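Catalase (Pseudomonas syringae, PDB 1M7S) decomposes hydrogen peroxide into water and oxygen with a heme cofactor, protecting cells from the toxic effects of the peroxide. Local coordinates at residues 303-308 with 345-350. Residues are numbered along the deposited sequence; the frame is centred on the assembly and turned at random.
Sequences TEQVAM and LSLPVN. With HEM (protoporphyrin IX containing Fe), chain E.
Asn350 sets its CG anti to its own carbonyl carbon (chi1 -65°), and a chi2 of -38° sets OD1 toward Ala307 N, leaving ND2 to face Gln305 O. ND2 donates to Gln305 O at 3.1 Å, nearly straight at 161°, with Gln305 O close to the plane of the Asn350 amide, though ND2 stands tilted from the plane of the Gln305 carbonyl. OD1 accepts from Ala307 N at 2.9 Å, the donor tilted from the carbonyl plane. One side chain thus bridges the peptide groups on both sides of Val306, next to helix 299-304, and its other ND2 bond goes to Gly344 O. The loop that presents Asn350 is itself turned by a bond from Asn350 N to Leu347 O.

Apolar groups pack around this pair of bonds. Val349 reaches over the Val306 backbone, CG1 lying 3.8 Å from Val306 CA, while CG2 of each valine touches the other as the two side chains cross at about a right angle. Ala307 CB packs against the Asn350 amide and meets Leu345 CD2 at 4.0 Å. Gln305 runs extended beyond CG, and the Leu347 side chain crosses it at about a right angle, its CD1 meeting CD, NE2 and OE1 of the amide. The polar end of Gln305 is held elsewhere, NE2 bonding to Gln301 O and to Asn366 O of the second subunit, so the contact borders a subunit interface.

Met308, which follows Ala307, belongs to the heme pocket, its CG 3.7 Å from propionate oxygen O1A of HEM. Arg339, a heme partner, also bonds Glu304 O and Val306 O. A neutral amide therefore satisfies one buried backbone C=O and one N-H, joining the loop after helix 323-339 to the residues leading to Met308.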
loop_
_atom_site.group_PDB
_atom_site.type_symbol
_atom_site.label_atom_id
_atom_site.label_comp_id
_atom_site.label_asym_id
_atom_site.label_seq_id
_atom_site.Cartn_x
_atom_site.Cartn_y
_atom_site.Cartn_z
ATOM N N THR A 303 -12.267 6.002 -15.864
ATOM C CA THR A 303 -13.149 4.847 -15.599
ATOM C C THR A 303 -12.591 3.977 -14.481
ATOM O O THR A 303 -13.371 3.579 -13.643
ATOM C CB THR A 303 -13.351 4.009 -16.866
ATOM O OG1 THR A 303 -13.776 4.896 -17.940
ATOM C CG2 THR A 303 -14.392 2.907 -16.697
ATOM N N GLU A 304 -11.287 3.699 -14.476
ATOM C CA GLU A 304 -10.781 2.797 -13.430
ATOM C C GLU A 304 -10.828 3.505 -12.082
ATOM O O GLU A 304 -11.199 2.895 -11.104
ATOM C CB GLU A 304 -9.342 2.351 -13.762
ATOM C CG GLU A 304 -8.884 1.183 -12.897
ATOM C CD GLU A 304 -9.763 -0.062 -13.002
ATOM O OE1 GLU A 304 -9.836 -0.831 -11.995
ATOM O OE2 GLU A 304 -10.364 -0.361 -14.038
ATOM N N GLN A 305 -10.364 4.783 -12.040
ATOM C CA GLN A 305 -10.300 5.475 -10.765
ATOM C C GLN A 305 -11.587 6.097 -10.240
ATOM O O GLN A 305 -11.556 6.532 -9.059
ATOM C CB GLN A 305 -9.182 6.522 -10.789
ATOM C CG GLN A 305 -7.782 5.974 -10.946
ATOM C CD GLN A 305 -6.718 7.044 -10.834
ATOM O OE1 GLN A 305 -5.734 6.793 -10.147
ATOM N NE2 GLN A 305 -6.907 8.237 -11.459
ATOM N N VAL A 306 -12.689 6.084 -10.960
ATOM C CA VAL A 306 -13.904 6.693 -10.421
ATOM C C VAL A 306 -14.350 5.929 -9.186
ATOM O O VAL A 306 -14.249 4.700 -9.087
ATOM C CB VAL A 306 -14.980 6.827 -11.503
ATOM C CG1 VAL A 306 -15.616 5.489 -11.908
ATOM C CG2 VAL A 306 -16.033 7.864 -11.102
ATOM N N ALA A 307 -14.849 6.647 -8.187
ATOM C CA ALA A 307 -15.262 6.102 -6.895
ATOM C C ALA A 307 -16.763 6.341 -6.712
ATOM O O ALA A 307 -17.164 7.477 -6.438
ATOM C CB ALA A 307 -14.445 6.767 -5.793
ATOM N N MET A 308 -17.563 5.329 -7.059
ATOM C CA MET A 308 -19.019 5.456 -6.909
ATOM C C MET A 308 -19.415 4.957 -5.526
ATOM O O MET A 308 -18.972 3.851 -5.181
ATOM C CB MET A 308 -19.719 4.561 -7.945
ATOM C CG MET A 308 -19.411 4.856 -9.415
ATOM S SD MET A 308 -20.232 6.450 -9.813
ATOM C CE MET A 308 -19.909 6.495 -11.578
ATOM N N LEU A 345 -10.759 10.641 -3.185
ATOM C CA LEU A 345 -11.807 11.577 -3.564
ATOM C C LEU A 345 -11.262 12.923 -4.027
ATOM O O LEU A 345 -12.069 13.689 -4.555
ATOM C CB LEU A 345 -12.823 11.794 -2.449
ATOM C CG LEU A 345 -13.519 10.541 -1.922
ATOM C CD1 LEU A 345 -14.816 10.957 -1.217
ATOM C CD2 LEU A 345 -13.750 9.496 -2.986
ATOM N N SER A 346 -9.966 13.169 -3.915
ATOM C CA SER A 346 -9.393 14.371 -4.507
ATOM C C SER A 346 -8.889 14.142 -5.923
ATOM O O SER A 346 -8.447 15.127 -6.578
ATOM C CB SER A 346 -8.287 14.888 -3.568
ATOM O OG SER A 346 -7.123 14.099 -3.834
ATOM N N LEU A 347 -8.999 12.953 -6.529
ATOM C CA LEU A 347 -8.609 12.743 -7.916
ATOM C C LEU A 347 -9.558 13.524 -8.808
ATOM O O LEU A 347 -10.736 13.631 -8.492
ATOM C CB LEU A 347 -8.656 11.241 -8.326
ATOM C CG LEU A 347 -7.728 10.323 -7.528
ATOM C CD1 LEU A 347 -7.947 8.836 -7.907
ATOM C CD2 LEU A 347 -6.233 10.644 -7.805
ATOM N N PRO A 348 -9.131 14.031 -9.950
ATOM C CA PRO A 348 -9.947 14.775 -10.883
ATOM C C PRO A 348 -11.346 14.237 -11.098
ATOM O O PRO A 348 -12.352 14.959 -10.867
ATOM C CB PRO A 348 -9.134 14.860 -12.208
ATOM C CG PRO A 348 -7.742 14.842 -11.628
ATOM C CD PRO A 348 -7.741 13.931 -10.417
ATOM N N VAL A 349 -11.521 12.965 -11.391
ATOM C CA VAL A 349 -12.828 12.396 -11.694
ATOM C C VAL A 349 -13.740 12.343 -10.471
ATOM O O VAL A 349 -14.974 12.284 -10.704
ATOM C CB VAL A 349 -12.679 11.012 -12.382
ATOM C CG1 VAL A 349 -12.206 9.982 -11.368
ATOM C CG2 VAL A 349 -13.944 10.575 -13.089
ATOM N N ASN A 350 -13.153 12.320 -9.293
ATOM C CA ASN A 350 -13.963 12.206 -8.095
ATOM C C ASN A 350 -14.250 13.544 -7.423
ATOM O O ASN A 350 -15.072 13.580 -6.497
ATOM C CB ASN A 350 -13.277 11.247 -7.115
ATOM C CG ASN A 350 -13.243 9.849 -7.705
ATOM O OD1 ASN A 350 -14.224 9.439 -8.352
ATOM N ND2 ASN A 350 -12.162 9.130 -7.483
HETATM C CHA HEM E . -19.600 -2.121 -6.742
HETATM C CHB HEM E . -24.376 -2.141 -7.531
HETATM C CHC HEM E . -25.033 -4.580 -3.411
HETATM C CHD HEM E . -20.417 -3.683 -2.172
HETATM C C1A HEM E . -20.841 -1.935 -7.305
HETATM C C2A HEM E . -21.077 -1.285 -8.616
HETATM C C3A HEM E . -22.391 -1.292 -8.832
HETATM C C4A HEM E . -23.016 -1.952 -7.698
HETATM C CMA HEM E . -23.179 -0.718 -10.017
HETATM C CAA HEM E . -19.925 -0.723 -9.467
HETATM C CBA HEM E . -19.751 0.831 -9.379
HETATM C CGA HEM E . -18.700 1.269 -10.435
HETATM O O1A HEM E . -17.637 1.691 -9.918
HETATM O O2A HEM E . -19.121 1.172 -11.604
HETATM C C1B HEM E . -24.979 -2.771 -6.476
HETATM C C2B HEM E . -26.416 -2.905 -6.274
HETATM C C3B HEM E . -26.597 -3.599 -5.131
HETATM C C4B HEM E . -25.296 -3.893 -4.596
HETATM C CMB HEM E . -27.464 -2.354 -7.251
HETATM C CAB HEM E . -27.874 -4.067 -4.433
HETATM C CBB HEM E . -29.042 -3.466 -4.558
HETATM C C1C HEM E . -23.873 -4.444 -2.691
HETATM C C2C HEM E . -23.735 -4.721 -1.280
HETATM C C3C HEM E . -22.471 -4.450 -0.929
HETATM C C4C HEM E . -21.775 -4.044 -2.132
HETATM C CMC HEM E . -24.871 -5.175 -0.325
HETATM C CAC HEM E . -21.764 -4.542 0.438
HETATM C CBC HEM E . -22.344 -4.204 1.603
HETATM C C1D HEM E . -19.796 -3.248 -3.349
HETATM C C2D HEM E . -18.376 -2.957 -3.463
HETATM C C3D HEM E . -18.145 -2.529 -4.707
HETATM C C4D HEM E . -19.409 -2.539 -5.410
HETATM C CMD HEM E . -17.402 -3.162 -2.291
HETATM C CAD HEM E . -16.796 -2.078 -5.336
HETATM C CBD HEM E . -16.697 -0.511 -5.261
HETATM C CGD HEM E . -15.340 0.036 -5.662
HETATM O O1D HEM E . -15.327 1.248 -6.076
HETATM O O2D HEM E . -14.281 -0.632 -5.569
HETATM N NA HEM E . -22.042 -2.365 -6.819
HETATM N NB HEM E . -24.311 -3.365 -5.424
HETATM N NC HEM E . -22.652 -4.058 -3.200
HETATM N ND HEM E . -20.400 -2.929 -4.548
HETATM FE FE HEM E . -22.358 -3.121 -4.963
HETATM O O HOH W 1 -22.705 -5.397 -5.984
#